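PDB 7OMU: macro domain-containing protein from Thermosipho africanus, which holds adenosine-5-diphosphoribose in a pocket of its macro domain and carries a DarT-family domain in the same chain. Local coordinates for residues Leu85-Arg90 with Asn147-Lys152; Gly335-Val340 with Cys373-Lys378. The protein carries 1 engineered substitution. One frame throughout, in Å; residues are numbered along the deposited sequence.

Contact 1: Leu85-Arg90 with Asn147-Lys152; sequences LYFQPR and NIISVK
Q88 and K152 mark the closest approach of the two backbones, with 4.7 Å between Q88 CA and K152 CA, where the loop leaving strand 82-86 passes the 3-10 segment that follows helix 145-148. F87 fills most of the apolar part. Its CB points toward 147-152, its CG lies anti to the carbonyl carbon (chi1 -66°), and the ring meets two consecutive isoleucines. F87 CE2 lies 3.8 Å from I148 CG2, and F87 CE1 touches I149 CG2. Both methyls come in at a slant to the ring. Nearer the backbone, F87 CB packs on V151 CG2 at 3.9 Å. The aliphatic chain of K152 runs past the carbonyl of F87, with K152 CD 3.5 Å from F87 O.

Q88 makes the polar link. Its side chain bends at chi2 (61°), and the buried amide is used at both ends. Q88 NE2 gives a weak hydrogen bond to V151 O, 3.4 Å long. Q88 OE1 accepts the backbone N of R90 at 3.0 Å, with the donor tilted 24° from the carbonyl plane. This second bond is local, from Q88 to R90, and would limit rotation of the amide.

The contact is plain packing within the DarT-family region. It joins the end of an edge strand to a short helical turn. L85 pairs with C171 in the antiparallel sheet, whereas Y86 bonds to Y27. F87 also touches L26 of strand 25-31, and P89 rests on I109 of strand 107-113.

Contact 2: Gly335-Val340 with Cys373-Lys378; sequences GLRWIV and CRYLTK
Y375 lies against L336, R337 and V340, so that one tyrosine spans a whole turn of the facing helix. The helices are 329-346 and 365-376 of the macro domain, an alpha/beta/alpha fold, and they pack side by side against its mixed sheet. They belong to successive beta-alpha-beta crossovers, with strand 351-354 as the link.

The Y375 side chain leaves its helix with CG anti to the carbonyl carbon (chi1 -82°). It crosses L336 at about a right angle, and L336 CB sits 3.8 Å from Y375 CG, approaching the ring at a slant. V340 CG2 lies at the ring edge, near its plane, 4.1 Å from Y375 CB. At the far end R337 reaches the hydroxyl. The guanidinium stands almost perpendicular to the ring (89°), with Y375 CE1 over one of its faces, displaced toward the rim. R337 NH2 lies in the ring plane and gives Y375 OH a weak hydrogen bond of 3.3 Å. The stronger partner of that hydroxyl is E333, through OE2. Y375 CE2 lies over a face of the R374 guanidinium, offset toward the rim, and R374 has a long, weak ion pair with E333. The like charges of R337 NH2 and R374 NH2 lie 6.0 Å apart, and E333 may temper them.

Toward the sheet the contact is wholly apolar. L336 CD2 meets L376 CG at 4.1 Å, again with the side chains crossing at about a right angle. I339 CG2 meets L376 CD2 at 4.0 Å. I339 and L376 both rest on L351 of the central strand. On the solvent side, V340 CG1 touches the aliphatic chain of K378 at CD, 4.0 Å away.

How the contacts relate
Contact 1 and contact 2 lie on opposite sides of the centre of the chain, 40 Å apart between centres and about 21 Å between nearest atoms. They do not touch. They come in series: contact 1 closes before contact 2 opens. No sheet is shared. Contact 1 borders the two four-stranded sheets of the DarT-family part, and contact 2 covers the seven-stranded sheet of the macro part. Each contact packs within its own part; beside contact 1, R90 also touches F236. Adenosine-5-diphosphoribose sits in the macro part, about 12 Å from the side chain of L336 in contact 2.

Contact 1: Leu85-Arg90 with Asn147-Lys152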
ATOM      1  N   LEU A  85     -13.895   2.390  13.277  1.00 85.98           N
ATOM      2  CA  LEU A  85     -13.149   3.564  12.750  1.00 83.26           C
ATOM      3  C   LEU A  85     -11.647   3.283  12.848  1.00 80.67           C
ATOM      4  O   LEU A  85     -11.117   3.333  13.970  1.00 84.68           O
ATOM      5  CB  LEU A  85     -13.530   4.805  13.564  1.00 83.88           C
ATOM      6  CG  LEU A  85     -15.025   5.105  13.649  1.00 84.90           C
ATOM      7  CD1 LEU A  85     -15.275   6.409  14.385  1.00 86.47           C
ATOM      8  CD2 LEU A  85     -15.651   5.151  12.266  1.00 84.29           C
ATOM      9  N   TYR A  86     -10.994   2.989  11.723  1.00 76.56           N
ATOM     10  CA  TYR A  86      -9.545   2.662  11.648  1.00 75.10           C
ATOM     11  C   TYR A  86      -8.710   3.928  11.873  1.00 74.13           C
ATOM     12  O   TYR A  86      -9.135   5.007  11.436  1.00 73.50           O
ATOM     13  CB  TYR A  86      -9.180   2.068  10.286  1.00 75.79           C
ATOM     14  CG  TYR A  86      -9.788   0.727   9.961  1.00 75.16           C
ATOM     15  CD1 TYR A  86      -9.348  -0.429  10.586  1.00 74.57           C
ATOM     16  CD2 TYR A  86     -10.773   0.605   8.998  1.00 75.62           C
ATOM     17  CE1 TYR A  86      -9.885  -1.669  10.278  1.00 74.23           C
ATOM     18  CE2 TYR A  86     -11.322  -0.624   8.679  1.00 77.22           C
ATOM     19  CZ  TYR A  86     -10.876  -1.767   9.319  1.00 76.62           C
ATOM     20  OH  TYR A  86     -11.426  -2.976   9.001  1.00 79.33           O
ATOM     21  N   PHE A  87      -7.545   3.789  12.509  1.00 75.34           N
ATOM     22  CA  PHE A  87      -6.507   4.848  12.595  1.00 78.14           C
ATOM     23  C   PHE A  87      -5.756   4.916  11.266  1.00 80.21           C
ATOM     24  O   PHE A  87      -5.290   6.012  10.885  1.00 81.86           O
ATOM     25  CB  PHE A  87      -5.525   4.564  13.733  1.00 79.18           C
ATOM     26  CG  PHE A  87      -6.149   4.629  15.098  1.00 80.59           C
ATOM     27  CD1 PHE A  87      -6.358   5.850  15.715  1.00 83.19           C
ATOM     28  CD2 PHE A  87      -6.543   3.477  15.751  1.00 81.97           C
ATOM     29  CE1 PHE A  87      -6.949   5.915  16.963  1.00 86.34           C
ATOM     30  CE2 PHE A  87      -7.136   3.545  17.002  1.00 85.81           C
ATOM     31  CZ  PHE A  87      -7.330   4.762  17.609  1.00 87.06           C
ATOM     32  N   GLN A  88      -5.623   3.759  10.610  1.00 81.47           N
ATOM     33  CA  GLN A  88      -4.966   3.599   9.293  1.00 81.75           C
ATOM     34  C   GLN A  88      -5.901   2.828   8.369  1.00 79.58           C
ATOM     35  O   GLN A  88      -6.068   1.623   8.531  1.00 77.09           O
ATOM     36  CB  GLN A  88      -3.634   2.866   9.468  1.00 85.77           C
ATOM     37  CG  GLN A  88      -2.977   2.487   8.151  1.00 87.86           C
ATOM     38  CD  GLN A  88      -2.662   3.714   7.333  1.00 91.27           C
ATOM     39  OE1 GLN A  88      -3.465   4.164   6.508  1.00 87.79           O
ATOM     40  NE2 GLN A  88      -1.489   4.272   7.588  1.00 95.28           N
ATOM     41  N   PRO A  89      -6.555   3.493   7.393  1.00 80.75           N
ATOM     42  CA  PRO A  89      -7.425   2.801   6.438  1.00 82.60           C
ATOM     43  C   PRO A  89      -6.674   2.092   5.298  1.00 85.16           C
ATOM     44  O   PRO A  89      -7.233   1.162   4.736  1.00 86.48           O
ATOM     45  CB  PRO A  89      -8.288   3.935   5.867  1.00 82.75           C
ATOM     46  CG  PRO A  89      -7.386   5.148   5.942  1.00 82.47           C
ATOM     47  CD  PRO A  89      -6.531   4.948   7.178  1.00 80.79           C
ATOM     48  N   ARG A  90      -5.457   2.546   4.969  1.00 84.35           N
ATOM     49  CA  ARG A  90      -4.582   1.918   3.943  1.00 82.79           C
ATOM     50  C   ARG A  90      -3.967   0.658   4.559  1.00 82.51           C
ATOM     51  O   ARG A  90      -2.765   0.693   4.899  1.00 85.51           O
ATOM     52  CB  ARG A  90      -3.521   2.919   3.479  1.00 84.75           C
ATOM     53  CG  ARG A  90      -2.738   2.489   2.249  1.00 86.57           C
ATOM     54  CD  ARG A  90      -1.722   3.553   1.869  1.00 87.31           C
ATOM     55  NE  ARG A  90      -0.859   3.166   0.761  1.00 89.65           N
ATOM     56  CZ  ARG A  90       0.173   2.324   0.855  1.00 95.90           C
ATOM     57  NH1 ARG A  90       0.477   1.752   2.013  1.00100.34           N
ATOM     58  NH2 ARG A  90       0.900   2.047  -0.217  1.00 96.12           N
ATOM     59  N   ASN A 147       1.465   4.712  20.945  1.00119.45           N
ATOM     60  CA  ASN A 147       1.954   3.452  20.327  1.00116.20           C
ATOM     61  C   ASN A 147       0.896   2.914  19.353  1.00109.58           C
ATOM     62  O   ASN A 147       1.261   2.528  18.233  1.00103.24           O
ATOM     63  CB  ASN A 147       2.307   2.423  21.405  1.00117.70           C
ATOM     64  CG  ASN A 147       3.654   1.771  21.187  1.00117.65           C
ATOM     65  OD1 ASN A 147       4.182   1.775  20.078  1.00113.95           O
ATOM     66  ND2 ASN A 147       4.233   1.232  22.248  1.00121.22           N
ATOM     67  N   ILE A 148      -0.371   2.886  19.766  1.00107.10           N
ATOM     68  CA  ILE A 148      -1.508   2.416  18.922  1.00103.51           C
ATOM     69  C   ILE A 148      -1.652   3.338  17.710  1.00101.23           C
ATOM     70  O   ILE A 148      -1.655   2.816  16.582  1.00 98.89           O
ATOM     71  CB  ILE A 148      -2.813   2.322  19.736  1.00103.68           C
ATOM     72  CG1 ILE A 148      -2.825   1.044  20.580  1.00104.78           C
ATOM     73  CG2 ILE A 148      -4.032   2.414  18.829  1.00103.31           C
ATOM     74  CD1 ILE A 148      -3.984   0.937  21.542  1.00106.93           C
ATOM     75  N   ILE A 149      -1.758   4.649  17.930  1.00102.80           N
ATOM     76  CA  ILE A 149      -2.150   5.623  16.865  1.00107.21           C
ATOM     77  C   ILE A 149      -0.999   5.825  15.867  1.00106.83           C
ATOM     78  O   ILE A 149      -1.252   6.453  14.817  1.00108.12           O
ATOM     79  CB  ILE A 149      -2.642   6.965  17.454  1.00110.84           C
ATOM     80  CG1 ILE A 149      -1.523   7.760  18.129  1.00111.56           C
ATOM     81  CG2 ILE A 149      -3.824   6.746  18.390  1.00112.32           C
ATOM     82  CD1 ILE A 149      -1.643   9.251  17.950  1.00112.62           C
ATOM     83  N   SER A 150       0.205   5.319  16.161  1.00106.61           N
ATOM     84  CA  SER A 150       1.401   5.430  15.281  1.00104.34           C
ATOM     85  C   SER A 150       1.221   4.592  14.006  1.00102.20           C
ATOM     86  O   SER A 150       1.911   4.890  13.019  1.00107.87           O
ATOM     87  CB  SER A 150       2.650   5.026  16.008  1.00102.74           C
ATOM     88  OG  SER A 150       2.731   3.615  16.097  1.00101.51           O
ATOM     89  N   VAL A 151       0.341   3.587  14.024  1.00 98.04           N
ATOM     90  CA  VAL A 151       0.043   2.696  12.858  1.00 95.82           C
ATOM     91  C   VAL A 151      -0.381   3.545  11.650  1.00 98.39           C
ATOM     92  O   VAL A 151      -0.404   3.005  10.521  1.00 98.89           O
ATOM     93  CB  VAL A 151      -1.035   1.647  13.187  1.00 93.74           C
ATOM     94  CG1 VAL A 151      -0.589   0.707  14.295  1.00 96.67           C
ATOM     95  CG2 VAL A 151      -2.379   2.279  13.516  1.00 92.71           C
ATOM     96  N   LYS A 152      -0.730   4.817  11.874  1.00 99.50           N
ATOM     97  CA  LYS A 152      -1.039   5.789  10.793  1.00101.28           C
ATOM     98  C   LYS A 152       0.216   6.022   9.933  1.00 99.89           C
ATOM     99  O   LYS A 152       0.053   6.421   8.764  1.00101.50           O
ATOM    100  CB  LYS A 152      -1.611   7.078  11.396  1.00103.32           C
ATOM    101  CG  LYS A 152      -1.863   8.220  10.415  1.00104.26           C
ATOM    102  CD  LYS A 152      -2.767   7.887   9.242  1.00102.69           C
ATOM    103  CE  LYS A 152      -2.665   8.920   8.138  1.00104.76           C
ATOM    104  NZ  LYS A 152      -3.431   8.521   6.935  1.00107.05           N
TER

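Contact 2: Gly335-Val340 with Cys373-Lys378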
ATOM      1  N   GLY A 335      23.378  -4.499 -16.577  1.00 88.17           N
ATOM      2  CA  GLY A 335      22.115  -5.050 -16.050  1.00 87.62           C
ATOM      3  C   GLY A 335      20.926  -4.678 -16.919  1.00 87.19           C
ATOM      4  O   GLY A 335      20.058  -5.545 -17.129  1.00 88.87           O
ATOM      5  N   LEU A 336      20.878  -3.436 -17.407  1.00 86.67           N
ATOM      6  CA  LEU A 336      19.767  -2.930 -18.260  1.00 88.01           C
ATOM      7  C   LEU A 336      19.778  -3.683 -19.595  1.00 89.72           C
ATOM      8  O   LEU A 336      18.699  -4.113 -20.032  1.00 91.80           O
ATOM      9  CB  LEU A 336      19.917  -1.419 -18.455  1.00 88.74           C
ATOM     10  CG  LEU A 336      19.641  -0.575 -17.212  1.00 87.45           C
ATOM     11  CD1 LEU A 336      20.153   0.847 -17.386  1.00 87.51           C
ATOM     12  CD2 LEU A 336      18.156  -0.569 -16.886  1.00 86.97           C
ATOM     13  N   ARG A 337      20.957  -3.849 -20.200  1.00 91.43           N
ATOM     14  CA  ARG A 337      21.153  -4.663 -21.429  1.00 92.20           C
ATOM     15  C   ARG A 337      20.628  -6.074 -21.166  1.00 91.33           C
ATOM     16  O   ARG A 337      19.864  -6.584 -22.007  1.00 91.26           O
ATOM     17  CB  ARG A 337      22.630  -4.698 -21.832  1.00 95.11           C
ATOM     18  CG  ARG A 337      22.936  -5.601 -23.019  1.00 98.83           C
ATOM     19  CD  ARG A 337      24.299  -5.338 -23.639  1.00100.84           C
ATOM     20  NE  ARG A 337      24.452  -3.959 -24.096  1.00100.27           N
ATOM     21  CZ  ARG A 337      23.981  -3.466 -25.242  1.00100.78           C
ATOM     22  NH1 ARG A 337      23.296  -4.229 -26.079  1.00101.36           N
ATOM     23  NH2 ARG A 337      24.189  -2.195 -25.535  1.00102.03           N
ATOM     24  N   TRP A 338      21.014  -6.667 -20.034  1.00 91.58           N
ATOM     25  CA  TRP A 338      20.567  -8.022 -19.616  1.00 93.31           C
ATOM     26  C   TRP A 338      19.041  -8.086 -19.705  1.00 92.57           C
ATOM     27  O   TRP A 338      18.532  -9.027 -20.346  1.00 96.07           O
ATOM     28  CB  TRP A 338      21.060  -8.385 -18.210  1.00 94.04           C
ATOM     29  CG  TRP A 338      20.758  -9.807 -17.846  1.00 97.66           C
ATOM     30  CD1 TRP A 338      21.588 -10.880 -17.978  1.00101.08           C
ATOM     31  CD2 TRP A 338      19.522 -10.321 -17.313  1.00 99.21           C
ATOM     32  NE1 TRP A 338      20.960 -12.024 -17.561  1.00102.48           N
ATOM     33  CE2 TRP A 338      19.694 -11.714 -17.148  1.00 99.20           C
ATOM     34  CE3 TRP A 338      18.295  -9.747 -16.955  1.00 98.24           C
ATOM     35  CZ2 TRP A 338      18.685 -12.533 -16.646  1.00 99.12           C
ATOM     36  CZ3 TRP A 338      17.298 -10.557 -16.459  1.00 97.78           C
ATOM     37  CH2 TRP A 338      17.493 -11.932 -16.311  1.00 99.29           C
ATOM     38  N   ILE A 339      18.349  -7.116 -19.098  1.00 89.74           N
ATOM     39  CA  ILE A 339      16.859  -7.043 -19.061  1.00 87.87           C
ATOM     40  C   ILE A 339      16.335  -7.045 -20.502  1.00 89.37           C
ATOM     41  O   ILE A 339      15.493  -7.910 -20.823  1.00 91.28           O
ATOM     42  CB  ILE A 339      16.390  -5.818 -18.253  1.00 85.57           C
ATOM     43  CG1 ILE A 339      16.705  -5.995 -16.765  1.00 84.63           C
ATOM     44  CG2 ILE A 339      14.913  -5.532 -18.494  1.00 84.74           C
ATOM     45  CD1 ILE A 339      16.403  -4.782 -15.919  1.00 83.91           C
ATOM     46  N   VAL A 340      16.837  -6.136 -21.339  1.00 89.43           N
ATOM     47  CA  VAL A 340      16.418  -5.983 -22.765  1.00 92.98           C
ATOM     48  C   VAL A 340      16.574  -7.335 -23.479  1.00 97.30           C
ATOM     49  O   VAL A 340      15.651  -7.725 -24.218  1.00 98.07           O
ATOM     50  CB  VAL A 340      17.211  -4.861 -23.467  1.00 92.63           C
ATOM     51  CG1 VAL A 340      17.061  -4.910 -24.981  1.00 95.55           C
ATOM     52  CG2 VAL A 340      16.824  -3.484 -22.948  1.00 89.26           C
ATOM     53  N   CYS A 373      15.959   4.812 -19.126  1.00 85.96           N
ATOM     54  CA  CYS A 373      14.899   5.050 -20.142  1.00 87.97           C
ATOM     55  C   CYS A 373      15.382   4.541 -21.503  1.00 88.57           C
ATOM     56  O   CYS A 373      14.645   3.757 -22.130  1.00 88.34           O
ATOM     57  CB  CYS A 373      14.511   6.524 -20.216  1.00 88.76           C
ATOM     58  SG  CYS A 373      13.552   7.076 -18.782  1.00 89.36           S
ATOM     59  N   ARG A 374      16.586   4.955 -21.916  1.00 89.51           N
ATOM     60  CA  ARG A 374      17.265   4.524 -23.167  1.00 91.60           C
ATOM     61  C   ARG A 374      17.025   3.031 -23.400  1.00 90.79           C
ATOM     62  O   ARG A 374      16.673   2.671 -24.529  1.00 93.23           O
ATOM     63  CB  ARG A 374      18.776   4.762 -23.092  1.00 95.69           C
ATOM     64  CG  ARG A 374      19.231   6.159 -23.487  1.00101.53           C
ATOM     65  CD  ARG A 374      20.745   6.275 -23.397  1.00105.87           C
ATOM     66  NE  ARG A 374      21.406   5.156 -24.073  1.00109.14           N
ATOM     67  CZ  ARG A 374      22.557   4.587 -23.700  1.00110.23           C
ATOM     68  NH1 ARG A 374      23.227   5.017 -22.641  1.00110.15           N
ATOM     69  NH2 ARG A 374      23.038   3.567 -24.392  1.00110.96           N
ATOM     70  N   TYR A 375      17.222   2.202 -22.372  1.00 88.26           N
ATOM     71  CA  TYR A 375      17.189   0.722 -22.471  1.00 89.78           C
ATOM     72  C   TYR A 375      15.757   0.205 -22.304  1.00 90.40           C
ATOM     73  O   TYR A 375      15.322  -0.617 -23.132  1.00 93.36           O
ATOM     74  CB  TYR A 375      18.146   0.100 -21.453  1.00 90.40           C
ATOM     75  CG  TYR A 375      19.581   0.080 -21.912  1.00 93.05           C
ATOM     76  CD1 TYR A 375      20.062  -0.944 -22.718  1.00 94.61           C
ATOM     77  CD2 TYR A 375      20.454   1.096 -21.565  1.00 93.43           C
ATOM     78  CE1 TYR A 375      21.376  -0.964 -23.156  1.00 95.01           C
ATOM     79  CE2 TYR A 375      21.770   1.095 -22.000  1.00 96.01           C
ATOM     80  CZ  TYR A 375      22.234   0.062 -22.798  1.00 95.70           C
ATOM     81  OH  TYR A 375      23.534   0.059 -23.213  1.00 95.92           O
ATOM     82  N   LEU A 376      15.052   0.661 -21.269  1.00 89.85           N
ATOM     83  CA  LEU A 376      13.748   0.080 -20.854  1.00 89.92           C
ATOM     84  C   LEU A 376      12.626   0.539 -21.792  1.00 92.48           C
ATOM     85  O   LEU A 376      11.538  -0.065 -21.739  1.00 96.80           O
ATOM     86  CB  LEU A 376      13.461   0.479 -19.406  1.00 87.66           C
ATOM     87  CG  LEU A 376      14.400  -0.128 -18.369  1.00 87.59           C
ATOM     88  CD1 LEU A 376      14.178   0.503 -17.006  1.00 86.34           C
ATOM     89  CD2 LEU A 376      14.219  -1.634 -18.292  1.00 87.93           C
ATOM     90  N   THR A 377      12.869   1.554 -22.621  1.00 92.94           N
ATOM     91  CA  THR A 377      11.897   2.012 -23.649  1.00 94.08           C
ATOM     92  C   THR A 377      11.793   0.933 -24.734  1.00 95.06           C
ATOM     93  O   THR A 377      10.714   0.800 -25.328  1.00 97.11           O
ATOM     94  CB  THR A 377      12.267   3.400 -24.185  1.00 93.68           C
ATOM     95  OG1 THR A 377      11.092   3.946 -24.783  1.00 96.61           O
ATOM     96  CG2 THR A 377      13.413   3.381 -25.171  1.00 93.63           C
ATOM     97  N   LYS A 378      12.872   0.180 -24.953  1.00 97.17           N
ATOM     98  CA  LYS A 378      12.922  -0.935 -25.935  1.00 99.91           C
ATOM     99  C   LYS A 378      11.915  -2.025 -25.537  1.00101.30           C
ATOM    100  O   LYS A 378      11.351  -2.643 -26.452  1.00106.70           O
ATOM    101  CB  LYS A 378      14.334  -1.521 -26.031  1.00100.75           C
ATOM    102  CG  LYS A 378      15.433  -0.571 -26.494  1.00102.36           C
ATOM    103  CD  LYS A 378      16.780  -1.273 -26.672  1.00106.61           C
ATOM    104  CE  LYS A 378      18.009  -0.422 -26.398  1.00107.98           C
ATOM    105  NZ  LYS A 378      18.498   0.290 -27.604  1.00110.21           N
TER